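Long-range contacts in acetaldehyde dehydrogenase (Acetylating) (Geobacillus thermoglucosidasius, PDB 5J78), which probably catalyses the reversible, NAD- and coenzyme A-dependent conversion of acetaldehyde to acetyl-CoA, as an acetylating member of the aldehyde dehydrogenase family: residues I133-I138 and D215-T220; I161-H166 and G192-I197; V147-L152 and S438-C443; P235-G240 and N449-N454; N38-A43 and M209-T214. All blocks are in the same frame, centred on the assembly; numbering follows the deposited sequence. Where two conformers were deposited one is given.

Interaction 1: residues I133-I138 and D215-T220; sequences IVAGII and DVILAT. With MG (magnesium ion), chain H.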
# COMPACT_ATOMS: atom_id res chain seq x y z
N ILE A 133 16.67 20.57 5.06
CA ILE A 133 15.31 21.10 4.88
C ILE A 133 14.37 20.41 5.85
O ILE A 133 14.25 19.18 5.84
CB ILE A 133 14.78 20.89 3.45
CG1 ILE A 133 15.75 21.48 2.44
CG2 ILE A 133 13.36 21.50 3.31
CD1 ILE A 133 15.35 21.20 1.00
N VAL A 134 13.72 21.22 6.68
CA VAL A 134 12.75 20.73 7.65
C VAL A 134 11.34 20.90 7.10
O VAL A 134 11.02 21.93 6.50
CB VAL A 134 12.85 21.48 9.01
CG1 VAL A 134 11.82 20.91 10.04
CG2 VAL A 134 14.27 21.38 9.56
N ALA A 135 10.54 19.85 7.27
CA ALA A 135 9.11 19.89 6.99
C ALA A 135 8.37 20.12 8.31
O ALA A 135 8.41 19.30 9.22
CB ALA A 135 8.66 18.61 6.33
N GLY A 136 7.70 21.26 8.42
CA GLY A 136 7.06 21.65 9.68
C GLY A 136 5.55 21.52 9.62
O GLY A 136 4.88 22.33 8.97
N ILE A 137 5.00 20.51 10.29
CA ILE A 137 3.55 20.32 10.32
C ILE A 137 2.94 21.12 11.46
O ILE A 137 3.35 20.98 12.62
CB ILE A 137 3.13 18.84 10.50
CG1 ILE A 137 3.91 17.91 9.55
CG2 ILE A 137 1.63 18.72 10.28
CD1 ILE A 137 3.74 18.25 8.07
N ILE A 138 1.92 21.93 11.14
CA ILE A 138 1.38 22.92 12.09
C ILE A 138 -0.05 22.61 12.54
O ILE A 138 -0.93 22.39 11.72
CB ILE A 138 1.39 24.36 11.46
CG1 ILE A 138 2.81 24.74 10.99
CG2 ILE A 138 0.86 25.40 12.46
CD1 ILE A 138 3.85 24.84 12.11
N ASP A 215 14.42 16.57 4.63
CA ASP A 215 15.43 15.94 5.49
C ASP A 215 14.93 15.47 6.86
O ASP A 215 15.29 14.39 7.32
CB ASP A 215 16.59 16.90 5.70
CG ASP A 215 17.37 17.09 4.45
OD1 ASP A 215 17.82 16.06 3.88
OD2 ASP A 215 17.48 18.24 3.99
N VAL A 216 14.14 16.31 7.51
CA VAL A 216 13.52 15.99 8.80
C VAL A 216 12.10 16.54 8.82
O VAL A 216 11.84 17.64 8.30
CB VAL A 216 14.33 16.54 9.97
CG1 VAL A 216 13.69 16.18 11.29
CG2 VAL A 216 15.78 15.98 9.91
N ILE A 217 11.19 15.76 9.38
CA ILE A 217 9.81 16.19 9.64
C ILE A 217 9.64 16.54 11.12
O ILE A 217 9.90 15.70 11.99
CB ILE A 217 8.78 15.08 9.28
CG1 ILE A 217 8.99 14.56 7.86
CG2 ILE A 217 7.30 15.58 9.51
CD1 ILE A 217 8.27 13.26 7.57
N LEU A 218 9.23 17.76 11.40
CA LEU A 218 8.69 18.12 12.72
C LEU A 218 7.18 18.03 12.65
O LEU A 218 6.54 18.86 12.01
CB LEU A 218 9.09 19.53 13.14
CG LEU A 218 10.57 19.84 13.33
CD1 LEU A 218 10.69 21.25 13.91
CD2 LEU A 218 11.24 18.82 14.25
N ALA A 219 6.62 17.03 13.32
CA ALA A 219 5.20 16.73 13.19
C ALA A 219 4.46 17.07 14.48
O ALA A 219 4.42 16.27 15.43
CB ALA A 219 5.01 15.28 12.83
N THR A 220 3.91 18.27 14.52
CA THR A 220 3.08 18.69 15.63
C THR A 220 1.62 18.62 15.19
O THR A 220 1.15 19.46 14.43
CB THR A 220 3.46 20.09 16.11
OG1 THR A 220 4.88 20.13 16.30
CG2 THR A 220 2.74 20.42 17.43
MG MG H . 18.36 15.12 1.97
O HOH W 1 -1.09 19.21 12.70
O HOH W 2 16.75 13.80 2.05
O HOH W 3 20.09 16.21 2.23

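Interaction 2: residues I161-H166 and G192-I197; sequences IVFSPH and GLISCI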
# COMPACT_ATOMS: atom_id res chain seq x y z
N ILE A 161 13.00 25.77 5.96
CA ILE A 161 11.83 25.09 6.51
C ILE A 161 10.63 25.33 5.62
O ILE A 161 10.41 26.46 5.14
CB ILE A 161 11.53 25.51 7.97
CG1 ILE A 161 10.31 24.75 8.50
CG2 ILE A 161 11.31 27.01 8.10
CD1 ILE A 161 10.33 24.56 10.00
N VAL A 162 9.88 24.26 5.35
CA VAL A 162 8.63 24.30 4.59
C VAL A 162 7.48 23.89 5.49
O VAL A 162 7.46 22.77 6.00
CB VAL A 162 8.64 23.36 3.35
CG1 VAL A 162 7.34 23.49 2.57
CG2 VAL A 162 9.82 23.67 2.44
N PHE A 163 6.52 24.80 5.69
CA PHE A 163 5.37 24.55 6.56
C PHE A 163 4.16 23.95 5.87
O PHE A 163 3.87 24.23 4.72
CB PHE A 163 4.95 25.85 7.23
CG PHE A 163 5.92 26.32 8.25
CD1 PHE A 163 6.10 25.61 9.41
CD2 PHE A 163 6.69 27.45 8.02
CE1 PHE A 163 7.01 26.02 10.35
CE2 PHE A 163 7.60 27.88 8.96
CZ PHE A 163 7.77 27.15 10.12
N SER A 164 3.44 23.11 6.63
CA SER A 164 2.18 22.51 6.20
C SER A 164 1.09 22.79 7.25
O SER A 164 1.11 22.19 8.33
CB SER A 164 2.35 21.00 5.97
OG SER A 164 1.17 20.40 5.45
N PRO A 165 0.15 23.72 6.94
CA PRO A 165 -0.98 24.01 7.84
C PRO A 165 -2.06 22.96 7.84
O PRO A 165 -2.31 22.29 6.84
CB PRO A 165 -1.58 25.30 7.28
CG PRO A 165 -0.68 25.76 6.21
CD PRO A 165 0.09 24.56 5.74
N HIS A 166 -2.70 22.84 8.99
CA HIS A 166 -4.03 22.29 9.11
C HIS A 166 -4.99 23.09 8.19
O HIS A 166 -4.90 24.32 8.10
CB HIS A 166 -4.45 22.37 10.59
CG HIS A 166 -5.64 21.55 10.94
ND1 HIS A 166 -6.92 21.85 10.51
CD2 HIS A 166 -5.77 20.47 11.76
CE1 HIS A 166 -7.77 20.97 11.00
NE2 HIS A 166 -7.10 20.12 11.77
N GLY A 192 13.16 32.21 -0.29
CA GLY A 192 12.75 30.81 -0.37
C GLY A 192 13.11 29.98 0.85
O GLY A 192 12.83 28.79 0.89
N LEU A 193 13.71 30.62 1.85
CA LEU A 193 14.18 29.93 3.05
C LEU A 193 13.06 29.34 3.88
O LEU A 193 13.17 28.23 4.42
CB LEU A 193 14.98 30.89 3.90
CG LEU A 193 15.76 30.24 5.04
CD1 LEU A 193 16.89 29.36 4.50
CD2 LEU A 193 16.29 31.30 5.96
N ILE A 194 12.00 30.14 4.02
CA ILE A 194 10.81 29.84 4.81
C ILE A 194 9.61 29.97 3.89
O ILE A 194 9.41 31.01 3.26
CB ILE A 194 10.64 30.79 5.98
CG1 ILE A 194 11.86 30.75 6.90
CG2 ILE A 194 9.38 30.48 6.77
CD1 ILE A 194 11.99 31.99 7.75
N SER A 195 8.83 28.90 3.80
CA SER A 195 7.68 28.84 2.89
C SER A 195 6.54 28.11 3.56
O SER A 195 6.74 27.47 4.60
CB SER A 195 8.06 28.15 1.56
OG SER A 195 8.64 26.86 1.79
N CYS A 196 5.34 28.22 2.99
CA CYS A 196 4.17 27.54 3.53
C CYS A 196 3.20 27.15 2.42
O CYS A 196 2.87 27.96 1.55
CB CYS A 196 3.49 28.44 4.56
SG CYS A 196 2.07 27.76 5.44
N ILE A 197 2.76 25.90 2.45
CA ILE A 197 1.71 25.39 1.56
C ILE A 197 0.46 26.29 1.68
O ILE A 197 -0.03 26.52 2.79
CB ILE A 197 1.34 23.91 1.90
CG1 ILE A 197 2.51 22.97 1.58
CG2 ILE A 197 0.12 23.46 1.14
CD1 ILE A 197 2.37 21.61 2.23
O HOH W 4 11.38 26.97 2.34

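Interaction 3: residues V147-L152 and S438-C443; sequences VIFKAL and SLTLGC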
# COMPACT_ATOMS: atom_id res chain seq x y z
N VAL A 147 4.54 28.26 14.19
CA VAL A 147 5.29 28.71 13.03
C VAL A 147 6.46 29.57 13.48
O VAL A 147 7.59 29.40 12.98
CB VAL A 147 4.42 29.52 12.05
CG1 VAL A 147 5.28 30.30 11.07
CG2 VAL A 147 3.48 28.59 11.31
N ILE A 148 6.18 30.50 14.39
CA ILE A 148 7.21 31.39 14.89
C ILE A 148 8.31 30.57 15.58
O ILE A 148 9.49 30.71 15.28
CB ILE A 148 6.62 32.42 15.87
CG1 ILE A 148 5.69 33.39 15.13
CG2 ILE A 148 7.72 33.18 16.60
CD1 ILE A 148 4.76 34.14 16.03
N PHE A 149 7.88 29.69 16.48
CA PHE A 149 8.77 28.81 17.23
C PHE A 149 9.65 27.97 16.29
O PHE A 149 10.88 28.01 16.39
CB PHE A 149 7.93 27.94 18.18
CG PHE A 149 8.53 26.60 18.49
CD1 PHE A 149 9.68 26.49 19.28
CD2 PHE A 149 7.94 25.44 18.00
CE1 PHE A 149 10.24 25.23 19.55
CE2 PHE A 149 8.50 24.19 18.27
CZ PHE A 149 9.65 24.09 19.04
N LYS A 150 9.03 27.28 15.35
CA LYS A 150 9.76 26.40 14.43
C LYS A 150 10.67 27.15 13.47
O LYS A 150 11.77 26.69 13.13
CB LYS A 150 8.79 25.51 13.66
CG LYS A 150 8.16 24.45 14.54
CD LYS A 150 7.29 23.47 13.75
CE LYS A 150 6.79 22.37 14.68
NZ LYS A 150 5.87 21.40 14.02
N ALA A 151 10.22 28.31 13.00
CA ALA A 151 11.04 29.08 12.07
C ALA A 151 12.30 29.57 12.75
O ALA A 151 13.38 29.50 12.16
CB ALA A 151 10.25 30.26 11.50
N LEU A 152 12.17 30.07 13.98
CA LEU A 152 13.33 30.53 14.74
C LEU A 152 14.35 29.39 14.98
O LEU A 152 15.53 29.55 14.73
CB LEU A 152 12.90 31.13 16.08
CG LEU A 152 12.22 32.50 16.06
CD1 LEU A 152 11.66 32.76 17.45
CD2 LEU A 152 13.19 33.59 15.61
N SER A 438 9.27 25.64 24.14
CA SER A 438 8.93 24.89 22.94
C SER A 438 7.42 24.75 22.80
O SER A 438 6.70 24.72 23.80
CB SER A 438 9.59 23.49 22.99
OG SER A 438 9.25 22.68 21.87
N LEU A 439 6.97 24.63 21.55
CA LEU A 439 5.59 24.24 21.27
C LEU A 439 5.51 22.87 20.58
O LEU A 439 4.49 22.53 19.98
CB LEU A 439 4.91 25.34 20.43
CG LEU A 439 4.77 26.65 21.21
CD1 LEU A 439 4.27 27.83 20.38
CD2 LEU A 439 3.87 26.45 22.41
N THR A 440 6.58 22.10 20.68
CA THR A 440 6.61 20.74 20.16
C THR A 440 7.15 19.88 21.27
O THR A 440 8.37 19.79 21.48
CB THR A 440 7.46 20.62 18.90
OG1 THR A 440 6.83 21.35 17.85
CG2 THR A 440 7.65 19.13 18.48
N LEU A 441 6.23 19.26 21.99
CA LEU A 441 6.55 18.55 23.21
C LEU A 441 6.58 17.06 22.92
O LEU A 441 5.54 16.45 22.69
CB LEU A 441 5.53 18.89 24.30
CG LEU A 441 5.83 20.13 25.16
CD1 LEU A 441 6.19 21.30 24.29
CD2 LEU A 441 4.65 20.50 26.09
N GLY A 442 7.77 16.48 22.87
CA GLY A 442 7.89 15.07 22.54
C GLY A 442 7.45 14.21 23.72
O GLY A 442 7.72 14.56 24.87
N CYS A 443 6.77 13.11 23.44
CA CYS A 443 6.23 12.26 24.51
C CYS A 443 6.99 10.95 24.68
O CYS A 443 6.49 10.01 25.29
CB CYS A 443 4.75 11.97 24.24
SG CYS A 443 3.73 13.50 24.41

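Interaction 4: residues P235-G240 and N449-N454; sequences PAYGVG and NITSDN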
# COMPACT_ATOMS: atom_id res chain seq x y z
N PRO A 235 13.35 10.57 8.85
CA PRO A 235 13.52 10.93 10.25
C PRO A 235 12.47 11.96 10.68
O PRO A 235 12.23 12.95 9.96
CB PRO A 235 14.94 11.51 10.28
CG PRO A 235 15.59 11.00 9.08
CD PRO A 235 14.53 10.91 8.05
N ALA A 236 11.82 11.71 11.81
CA ALA A 236 10.78 12.62 12.33
C ALA A 236 10.86 12.85 13.83
O ALA A 236 11.18 11.94 14.61
CB ALA A 236 9.41 12.08 11.99
N TYR A 237 10.52 14.07 14.22
CA TYR A 237 10.24 14.40 15.60
C TYR A 237 8.76 14.65 15.73
O TYR A 237 8.23 15.66 15.25
CB TYR A 237 11.04 15.61 16.07
CG TYR A 237 12.52 15.38 16.18
CD1 TYR A 237 13.08 14.85 17.33
CD2 TYR A 237 13.38 15.71 15.13
CE1 TYR A 237 14.45 14.64 17.43
CE2 TYR A 237 14.74 15.50 15.23
CZ TYR A 237 15.27 14.96 16.38
OH TYR A 237 16.62 14.74 16.48
N GLY A 238 8.08 13.71 16.39
CA GLY A 238 6.64 13.79 16.57
C GLY A 238 6.28 14.27 17.96
O GLY A 238 7.15 14.43 18.82
N VAL A 239 5.00 14.53 18.18
CA VAL A 239 4.45 14.76 19.50
C VAL A 239 3.45 13.67 19.82
O VAL A 239 3.13 12.83 18.99
CB VAL A 239 3.75 16.12 19.62
CG1 VAL A 239 4.69 17.25 19.26
CG2 VAL A 239 2.51 16.15 18.72
N GLY A 240 2.96 13.70 21.05
CA GLY A 240 1.82 12.90 21.43
C GLY A 240 0.80 13.82 22.06
O GLY A 240 1.14 14.96 22.41
N ASN A 449 7.12 8.43 20.12
CA ASN A 449 8.00 9.52 19.70
C ASN A 449 9.47 9.16 19.92
O ASN A 449 9.79 8.37 20.81
CB ASN A 449 7.68 10.81 20.47
CG ASN A 449 6.30 11.40 20.15
OD1 ASN A 449 5.73 12.13 20.99
ND2 ASN A 449 5.78 11.12 18.95
N ILE A 450 10.35 9.77 19.14
CA ILE A 450 11.78 9.51 19.23
C ILE A 450 12.43 10.23 20.43
O ILE A 450 13.53 9.88 20.83
CB ILE A 450 12.50 9.92 17.91
CG1 ILE A 450 13.90 9.29 17.83
CG2 ILE A 450 12.57 11.42 17.76
CD1 ILE A 450 13.93 7.80 17.54
N THR A 451 11.75 11.24 20.99
CA THR A 451 12.27 11.94 22.17
C THR A 451 11.16 12.42 23.11
O THR A 451 10.01 12.59 22.70
CB THR A 451 13.13 13.16 21.78
OG1 THR A 451 13.76 13.68 22.96
CG2 THR A 451 12.28 14.25 21.15
N SER A 452 11.54 12.63 24.36
CA SER A 452 10.65 13.18 25.40
C SER A 452 10.99 14.63 25.68
O SER A 452 10.39 15.25 26.54
CB SER A 452 10.75 12.39 26.70
OG SER A 452 12.10 12.41 27.16
N ASP A 453 11.99 15.15 24.96
CA ASP A 453 12.40 16.54 25.10
C ASP A 453 11.37 17.51 24.58
O ASP A 453 10.60 17.18 23.68
CB ASP A 453 13.69 16.80 24.32
CG ASP A 453 14.87 16.01 24.83
OD1 ASP A 453 14.78 15.38 25.92
OD2 ASP A 453 15.90 16.03 24.11
N ASN A 454 11.41 18.72 25.12
CA ASN A 454 10.89 19.88 24.44
C ASN A 454 11.84 20.12 23.27
O ASN A 454 13.04 20.36 23.47
CB ASN A 454 10.81 21.11 25.36
CG ASN A 454 9.65 21.05 26.34
OD1 ASN A 454 9.20 19.97 26.72
ND2 ASN A 454 9.15 22.22 26.76
O HOH W 5 9.75 13.48 19.57

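Interaction 5: residues N38-A43 and M209-T214; sequences NYLEEA and MKHKLT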
# COMPACT_ATOMS: atom_id res chain seq x y z
N ASN A 38 8.13 22.97 -5.87
CA ASN A 38 8.75 24.27 -6.03
C ASN A 38 9.36 24.81 -4.72
O ASN A 38 10.47 25.32 -4.74
CB ASN A 38 7.74 25.28 -6.56
CG ASN A 38 7.32 24.98 -8.00
OD1 ASN A 38 8.02 24.34 -8.76
ND2 ASN A 38 6.14 25.46 -8.38
N TYR A 39 8.64 24.72 -3.61
CA TYR A 39 9.18 25.17 -2.33
C TYR A 39 10.43 24.42 -1.92
O TYR A 39 11.39 25.01 -1.42
CB TYR A 39 8.13 25.03 -1.21
CG TYR A 39 6.96 25.97 -1.31
CD1 TYR A 39 6.97 27.06 -2.16
CD2 TYR A 39 5.82 25.75 -0.54
CE1 TYR A 39 5.88 27.92 -2.24
CE2 TYR A 39 4.73 26.59 -0.61
CZ TYR A 39 4.76 27.68 -1.47
OH TYR A 39 3.67 28.52 -1.55
N LEU A 40 10.43 23.11 -2.09
CA LEU A 40 11.59 22.33 -1.65
C LEU A 40 12.82 22.66 -2.51
O LEU A 40 13.93 22.73 -1.99
CB LEU A 40 11.28 20.84 -1.70
CG LEU A 40 10.35 20.33 -0.61
CD1 LEU A 40 9.83 18.95 -0.99
CD2 LEU A 40 11.07 20.28 0.73
N GLU A 41 12.64 22.87 -3.80
CA GLU A 41 13.81 23.17 -4.63
C GLU A 41 14.33 24.56 -4.32
O GLU A 41 15.53 24.77 -4.20
CB GLU A 41 13.48 23.01 -6.11
CG GLU A 41 13.97 21.67 -6.63
CD GLU A 41 13.12 21.14 -7.74
OE1 GLU A 41 12.75 21.95 -8.63
OE2 GLU A 41 12.81 19.93 -7.72
N GLU A 42 13.42 25.51 -4.12
CA GLU A 42 13.84 26.83 -3.69
C GLU A 42 14.44 26.78 -2.29
O GLU A 42 15.42 27.48 -2.01
CB GLU A 42 12.65 27.80 -3.75
CG GLU A 42 12.23 28.12 -5.18
CD GLU A 42 10.72 28.39 -5.31
OE1 GLU A 42 10.07 28.72 -4.29
OE2 GLU A 42 10.19 28.27 -6.44
N ALA A 43 13.90 25.93 -1.43
CA ALA A 43 14.43 25.76 -0.08
C ALA A 43 15.84 25.15 -0.12
O ALA A 43 16.71 25.49 0.68
CB ALA A 43 13.49 24.90 0.76
N MET A 209 6.15 15.13 3.12
CA MET A 209 6.72 14.20 4.07
C MET A 209 7.68 13.19 3.40
O MET A 209 8.65 12.78 4.03
CB MET A 209 5.62 13.44 4.82
CG MET A 209 4.90 14.27 5.88
SD MET A 209 3.92 13.22 6.95
CE MET A 209 3.21 14.48 8.02
N LYS A 210 7.45 12.85 2.14
CA LYS A 210 8.20 11.75 1.51
C LYS A 210 9.19 12.19 0.44
O LYS A 210 9.97 11.37 -0.04
CB LYS A 210 7.22 10.75 0.91
CG LYS A 210 6.30 10.11 1.96
CD LYS A 210 5.25 9.25 1.30
CE LYS A 210 4.53 8.38 2.30
NZ LYS A 210 3.49 7.53 1.65
N HIS A 211 9.17 13.46 0.08
CA HIS A 211 9.98 13.95 -1.02
C HIS A 211 11.48 13.72 -0.79
O HIS A 211 11.95 13.80 0.34
CB HIS A 211 9.72 15.44 -1.24
CG HIS A 211 10.17 15.93 -2.58
ND1 HIS A 211 11.47 16.32 -2.82
CD2 HIS A 211 9.51 16.05 -3.75
CE1 HIS A 211 11.58 16.70 -4.08
NE2 HIS A 211 10.41 16.54 -4.67
N LYS A 212 12.22 13.44 -1.86
CA LYS A 212 13.67 13.21 -1.77
C LYS A 212 14.44 14.33 -1.09
O LYS A 212 15.41 14.08 -0.38
CB LYS A 212 14.27 12.97 -3.17
CG LYS A 212 14.17 14.14 -4.15
CD LYS A 212 14.90 13.85 -5.47
CE LYS A 212 14.39 14.74 -6.62
NZ LYS A 212 14.37 16.21 -6.29
N LEU A 213 14.02 15.58 -1.31
CA LEU A 213 14.70 16.72 -0.70
C LEU A 213 14.33 17.04 0.76
O LEU A 213 15.00 17.85 1.40
CB LEU A 213 14.46 17.98 -1.55
CG LEU A 213 15.01 17.91 -2.98
CD1 LEU A 213 14.63 19.18 -3.74
CD2 LEU A 213 16.53 17.70 -2.97
N THR A 214 13.28 16.42 1.29
CA THR A 214 12.91 16.67 2.69
C THR A 214 13.86 15.91 3.62
O THR A 214 14.08 14.71 3.43
CB THR A 214 11.45 16.25 2.94
OG1 THR A 214 10.58 17.16 2.26
CG2 THR A 214 11.11 16.24 4.41

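Interaction 1: residues I133-I138 and D215-T220
Parallel pairing at the heart of a Rossmann-like sheet, of the kind that forms the NAD-binding domain in aldehyde dehydrogenases, joins V134-I137 to V216-A219, the segments diverging by 19°. The register is read from alternating backbone bonds: A135 N gives to V216 O, A135 O takes L218 N, and I137 N reaches L218 O at 2.8 Å, 167° at the hydrogen. Before the strand proper, D215 does two jobs with one carboxylate. OD2 accepts I133 N at 2.7 Å through the lone pair turned away from its partner oxygen, while OD1 binds the magnesium ion at 2.2 Å, with two waters as further ligands; one oxygen is thus held by a backbone N-H and the other by the metal. With CG beside its own backbone N (chi1 -70°), D215 brings the carboxylate back to I133, whose O accepts D215 N at 2.9 Å.

On one face V134 CG1 rests against L218 CG at 3.7 Å, the two side chains crossing at a slant. On the other I137 CG1 meets I217 CG2 at 4.1 Å and lies near A219 CB. The bond from T220 N to I137 O is weak, and a water donates to T220 O and, weakly, to I138 O. Strand 160-165 pairs with the other edge of 133-138, while helices 202-210 and 223-229 pack on the face bearing A135, I137, I217 and A219.

Interaction 2: residues I161-H166 and G192-I197
F163 and C196 lie at the close-packed end of a parallel pairing between strands 160-165 and 194-196, the two ends of a beta-alpha-beta unit whose connecting helix is 170-186. Backbone bonds set the register: I161 N to L193 O, S195 N to I161 O, F163 N to S195 O at 2.9 Å, and I197 N to F163 O, the last two donors being tilted from the carbonyl planes they approach.

The tight part is the face that carries I161, F163, I194 and C196. I194 CG2 comes to the edge of the F163 ring, near its plane, 3.8 Å from CE2, the two side chains lying side by side and pointing the same way; I161 CG1 sits over one face of that ring, toward its rim. C196 has its sulfur anti to the backbone N (chi1 -176°), which places SG beside its carbonyl carbon and against P165 CG at 3.5 Å, with F163 CB also nearby.

The opposite face is looser and wetter. There S195, partly exposed, turns OG between its backbone N and carbonyl carbon (chi1 54°), where it touches V162 CG2 at 3.5 Å and lies 2.8 Å from a water. The same water is placed to donate to I161 O and G192 O. Farther along, I197 CD1 reaches S164 OG at 3.6 Å. Helix 28-51 lies over this V162 and S195 face, helices 143-156 and 170-186 pack on the other, and strand 124-138 continues the sheet beyond 160-165.

Interaction 3: residues V147-L152 and S438-C443
F149 brings helix 143-156 against the extended loop 438-443, a buried contact carried mainly by one aromatic ring, with no hydrogen bond between the segments. From CB the side chain leaves with CG anti to the backbone N (chi1 151°), heading at the loop. Beyond CG the ring lies flat against the S438-L439 peptide, L439 N standing 3.5 Å above the F149 ring plane, over its centre. F149 CD2 meets L439 CB at 3.9 Å as the two side chains slide past each other in opposite directions. Farther out, F149 CE2 has T440 OG1 at its edge, near the ring plane, 3.3 Å away, and CE1 turns to S438. At the tip, F149 CZ touches S438 OG at 3.2 Å.

That hydroxyl, S438 OG, also accepts T440 N at 3.0 Å, closing an ST turn, and bonds V455 O besides. K150, extended beyond CG, passes T440 at about a right angle with K150 CE 3.3 Å from T440 OG1; its NZ goes on to T220 OG1, which also bonds T440 OG1. Replacing F149 with an alanine would probably leave the S438-L439 peptide without its aromatic support and open a gap between helix and loop. The helix is flanked by helix 89-107, which F149 also touches through V103, and by helices 55-84 and 170-186, while the loop runs on between helix 424-428 and strand 461-468.

Interaction 4: residues P235-G240 and N449-N454
N449 and I450 meet the backbone and side chains of 236-240, where a long loop, lying between helix 424-428 and strand 461-468 in the chain, closes against the edge of the sheet. In the first shell, N449 ND2 donates to V239 O at 3.2 Å, the acceptor lying in the amide plane of N449. The donor, however, stands 70° above the carbonyl plane of V239, so no lone pair is used and the bond is not an ideal one. The lack of a side chain at G238 is consistent with N449 ND2 lying so close, 3.3 Å from G238 C. Beside it, I450 CG2 wedges against Y237 CD1 at 3.5 Å and A236 O at 3.5 Å, held there between its own N and carbonyl carbon (chi1 -164° for CG1). T451 CG2 comes to the edge of the ring, 3.9 Å from Y237 CD1. A water bridges G238 O and T451 O.

The second shell fixes these groups. N449 OD1 accepts C443 N, which helps to set the amide's rotation, and the hydroxyl of Y230 bonds both I450 N and G238 N. T451 OG1 takes D453 N at 3.0 Å in an ST turn, while D453 forms a salt bridge to R465 of the second subunit. Around the contact, strand 216-219 pairs with 236-238, helix 223-229 packs against A236, V239 and N449, and I450 also touches Y237 of the second subunit.

Interaction 5: residues N38-A43 and M209-T214
L40 of helix 28-51 sits against H211, which opens the type I beta turn H211-T214 connecting helix 202-210 to strand 216-219, so an N-terminal helix packs over a loop at the end of the Rossmann-like sheet.

Of the packing contacts, the main one is a CH-pi approach: L40 CD1 stands over one face of the H211 imidazole, 3.8 Å from the ring centroid and 29° off its normal. The other branch, L40 CD2, lies against the polar T214 OG1 at 3.5 Å, an oxygen that bonds L208 O. L213 CD1 lies alongside the helix, 3.9 Å from E41 CG and near L40 O.

Charge plays a minor part. E41 OE2 and K212 NZ stand 4.3 Å apart, beyond a salt bridge, and the firmer partner of E41 is R26 of the third subunit.

No hydrogen bond crosses between the two segments; the turn has its own. T214 N reaches H211 O at 3.1 Å, and the same carbonyl is bonded by K234 NZ, which also donates to T214 O. Exchanging H211 for an alanine would probably deprive L40 CD1 of its ring face and leave L213 N without its side-chain acceptor. H211 has CG anti to the backbone N (chi1 -162°), which turns the ring back toward the turn: H211 ND1 accepts L213 N at 3.1 Å, the donor tilted 18° from the ring plane.

In the fold
Interactions 1 and 2 are buried strand pairings of one sheet, joined because strands 124-138 and 160-165 are neighbours in it; their chemistry is mainly backbone hydrogen bonds and apolar packing on the faces, with a magnesium-bound carboxylate at the end of interaction 1. Interaction 4 continues from the sheet at strand 236-238, next to 216-219, but a loop and its side chains replace strand pairing, with a second subunit added. Interaction 3 is equally buried yet has no hydrogen bond between its segments; K150 ties it to interaction 1 at T220, and N449 OD1 ties it to interaction 4 at C443. Interaction 5 is the most peripheral, partly exposed, with a leucine-histidine contact and distant charges.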